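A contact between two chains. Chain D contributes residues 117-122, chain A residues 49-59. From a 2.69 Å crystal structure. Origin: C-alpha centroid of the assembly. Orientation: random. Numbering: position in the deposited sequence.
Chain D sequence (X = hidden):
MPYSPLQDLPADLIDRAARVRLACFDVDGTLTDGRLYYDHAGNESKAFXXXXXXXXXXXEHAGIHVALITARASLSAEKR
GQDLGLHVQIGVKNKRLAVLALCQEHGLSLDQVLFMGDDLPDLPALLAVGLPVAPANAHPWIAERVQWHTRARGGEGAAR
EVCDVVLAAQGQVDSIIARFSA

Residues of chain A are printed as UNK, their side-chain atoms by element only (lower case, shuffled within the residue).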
# COMPACT_ATOMS: atom_id res chain seq x y z
N GLY D 117 -11.37 4.20 -17.79
CA GLY D 117 -9.94 3.98 -18.02
C GLY D 117 -9.12 5.08 -17.38
O GLY D 117 -9.68 6.07 -16.93
N ASP D 118 -7.80 4.91 -17.31
CA ASP D 118 -6.93 5.85 -16.56
C ASP D 118 -5.76 6.44 -17.34
O ASP D 118 -5.15 7.41 -16.88
CB ASP D 118 -6.37 5.16 -15.33
CG ASP D 118 -5.40 4.03 -15.68
OD1 ASP D 118 -5.77 3.12 -16.47
OD2 ASP D 118 -4.25 4.08 -15.18
N ASP D 119 -5.42 5.85 -18.49
CA ASP D 119 -4.22 6.28 -19.24
C ASP D 119 -4.40 6.13 -20.77
O ASP D 119 -5.42 5.68 -21.28
CB ASP D 119 -3.00 5.47 -18.77
CG ASP D 119 -1.67 6.27 -18.86
OD1 ASP D 119 -1.64 7.38 -19.34
OD2 ASP D 119 -0.64 5.75 -18.45
N LEU D 120 -3.36 6.53 -21.49
CA LEU D 120 -3.38 6.64 -22.96
C LEU D 120 -4.00 5.49 -23.75
O LEU D 120 -4.78 5.72 -24.65
CB LEU D 120 -1.96 6.88 -23.44
CG LEU D 120 -1.38 8.21 -22.97
CD1 LEU D 120 0.14 8.23 -23.05
CD2 LEU D 120 -1.99 9.37 -23.76
N PRO D 121 -3.67 4.23 -23.41
CA PRO D 121 -4.25 3.19 -24.24
C PRO D 121 -5.80 3.16 -24.20
O PRO D 121 -6.41 2.60 -25.12
CB PRO D 121 -3.65 1.89 -23.65
CG PRO D 121 -2.46 2.33 -22.83
CD PRO D 121 -2.88 3.67 -22.29
N ASP D 122 -6.41 3.76 -23.17
CA ASP D 122 -7.88 3.81 -23.05
C ASP D 122 -8.51 4.93 -23.87
O ASP D 122 -9.74 5.00 -24.06
CB ASP D 122 -8.30 3.96 -21.59
CG ASP D 122 -7.67 2.90 -20.67
OD1 ASP D 122 -7.88 1.69 -20.90
OD2 ASP D 122 -6.96 3.30 -19.73
N UNK A 49 4.95 0.56 -11.15
CA UNK A 49 3.74 1.33 -11.34
C UNK A 49 3.46 1.46 -12.83
O UNK A 49 4.37 1.82 -13.57
c UNK A 49 2.77 3.64 -11.02
n UNK A 49 2.01 3.92 -9.96
o UNK A 49 2.61 4.17 -12.13
c UNK A 49 3.96 2.72 -10.76
N UNK A 50 2.22 1.28 -13.27
CA UNK A 50 1.93 1.31 -14.70
C UNK A 50 2.03 2.67 -15.33
O UNK A 50 2.36 2.75 -16.50
c UNK A 50 0.48 -0.74 -14.67
c UNK A 50 -0.59 1.57 -14.48
c UNK A 50 0.55 0.74 -15.08
N UNK A 51 1.75 3.74 -14.57
CA UNK A 51 1.96 5.10 -15.10
C UNK A 51 3.43 5.34 -15.37
O UNK A 51 3.81 5.89 -16.40
c UNK A 51 -0.01 6.12 -13.78
c UNK A 51 1.47 6.17 -14.16
c UNK A 51 -0.94 6.10 -15.00
c UNK A 51 -0.38 7.29 -12.83
N UNK A 52 4.27 4.87 -14.47
CA UNK A 52 5.70 4.93 -14.70
C UNK A 52 6.06 4.15 -15.97
O UNK A 52 6.79 4.64 -16.83
o UNK A 52 6.06 6.63 -12.45
o UNK A 52 6.61 5.01 -11.10
c UNK A 52 6.48 4.46 -13.45
c UNK A 52 6.36 5.43 -12.26
N UNK A 53 5.52 2.95 -16.12
CA UNK A 53 5.76 2.13 -17.33
C UNK A 53 5.37 2.80 -18.62
O UNK A 53 6.14 2.83 -19.58
N UNK A 54 4.16 3.36 -18.64
CA UNK A 54 3.73 4.10 -19.79
C UNK A 54 4.72 5.26 -20.06
O UNK A 54 5.11 5.47 -21.20
n UNK A 54 2.34 4.66 -23.10
c UNK A 54 1.68 5.24 -20.83
c UNK A 54 1.69 4.27 -22.01
o UNK A 54 1.09 3.20 -21.95
c UNK A 54 2.31 4.63 -19.59
N UNK A 55 5.15 5.97 -19.02
CA UNK A 55 6.11 7.06 -19.23
C UNK A 55 7.44 6.61 -19.84
O UNK A 55 8.00 7.25 -20.72
N UNK A 56 7.94 5.46 -19.39
CA UNK A 56 9.24 5.00 -19.84
C UNK A 56 9.25 4.58 -21.30
O UNK A 56 10.18 4.89 -22.03
c UNK A 56 9.99 4.38 -17.49
c UNK A 56 11.18 5.31 -17.41
c UNK A 56 9.72 3.88 -18.92
c UNK A 56 10.20 3.19 -16.58
N UNK A 57 8.23 3.86 -21.72
CA UNK A 57 8.03 3.50 -23.11
C UNK A 57 8.00 4.75 -24.00
O UNK A 57 8.56 4.76 -25.09
c UNK A 57 6.71 2.75 -23.27
c UNK A 57 5.45 0.62 -23.01
n UNK A 57 4.26 -1.58 -22.56
c UNK A 57 5.56 -0.86 -22.68
c UNK A 57 6.81 1.29 -22.90
N UNK A 58 7.40 5.82 -23.49
CA UNK A 58 7.23 7.01 -24.29
C UNK A 58 8.53 7.72 -24.51
O UNK A 58 8.78 8.25 -25.61
c UNK A 58 4.00 7.39 -24.44
o UNK A 58 3.83 6.52 -25.29
n UNK A 58 3.38 8.57 -24.45
c UNK A 58 6.27 7.92 -23.62
c UNK A 58 4.98 7.21 -23.35
N UNK A 59 9.37 7.71 -23.48
CA UNK A 59 10.75 8.14 -23.64
C UNK A 59 11.46 7.30 -24.70
O UNK A 59 12.07 7.84 -25.62
c UNK A 59 12.20 8.86 -20.12
c UNK A 59 11.24 9.06 -21.26
c UNK A 59 11.52 8.03 -22.34
c UNK A 59 11.35 10.50 -21.76

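Position 49 carries two carbons, the second bearing one oxygen and one nitrogen; nothing of the D stretch is in reach. This is A:Asn49. It sits at the N-cap, where its OD1 accepts from the backbone N of position 52 at 3.0 Å and, weakly, from the N of position 51 at 2.6 Å, so it organises the start of the helix rather than touching the partner.

Position 50 has three carbons, branched at the first, and approaches the D:Asp118 carboxylate: A:Val50, whose CG2 lies 4.5 Å from D:Asp118 OD2, a marginal contact.

Position 51 has four carbons forked at the second, and one terminal carbon reaches the carboxylates of D:Asp118 and D:Asp119: A:Leu51. Its CA-to-CB bond points sideways, but the end of the side chain comes nearer, and CD2 lies 3.5 Å from D:Asp119 OD2 and 3.9 Å from D:Asp118 OD2. One methyl thus meets two carboxylates.

Position 52 shows two carbons, the second with two oxygens, on a CA-to-CB bond that points away from the D stretch: A:Asp52, whose OD1 is hydrogen-bonded elsewhere in the structure.

Position 53 has no side-chain atoms and is A:Gly53.

Position 54 has three carbons in a row, the third carrying one oxygen and one nitrogen, and reaches three residues of chain D. It is A:Gln54, with the largest covered area of either stretch. Its CB is 3.4 Å from D:Asp119 OD2, its CG 4.0 Å from D:Leu120 CD1, and its OE1 3.8 Å from D:Pro121 CG.

Position 55, again without side-chain atoms, is A:Gly55.

Position 56, four carbons forked at the second, is A:Leu56, far from the D stretch.

Position 57, four carbons in a row ending in nitrogen, is A:Lys57, extended and exposed.

Position 58 repeats the pattern of position 54, three carbons with a terminal oxygen and nitrogen, and touches D:Leu120. A:Gln58 places NE2 3.5 Å from D:Leu120 CD1, while its OE1 accepts a weak bond from A:Gln54 NE2 at 3.2 Å.

Position 59, four carbons forked at the second, is A:Leu59, out of reach.

The contact works by packing: no hydrogen bond crosses it. Helix spacing brings 50, 51, 54 and 58 to the partner. Chain D answers with a compact turn, in which D:Asp122 OD2 accepts from D:Asp118 N at 3.0 Å and from D:Asp119 N at 3.2 Å. Both D:Asp119 carboxylate oxygens are bonded elsewhere in the structure, so meeting carbon across this contact does not leave them without partners. The rule to read here is that aliphatic carbon can pack against a carboxylate such as that of D:Asp119, whose oxygens have partners elsewhere in the structure.

Chain A (49-59) NVLDGQGLKQL
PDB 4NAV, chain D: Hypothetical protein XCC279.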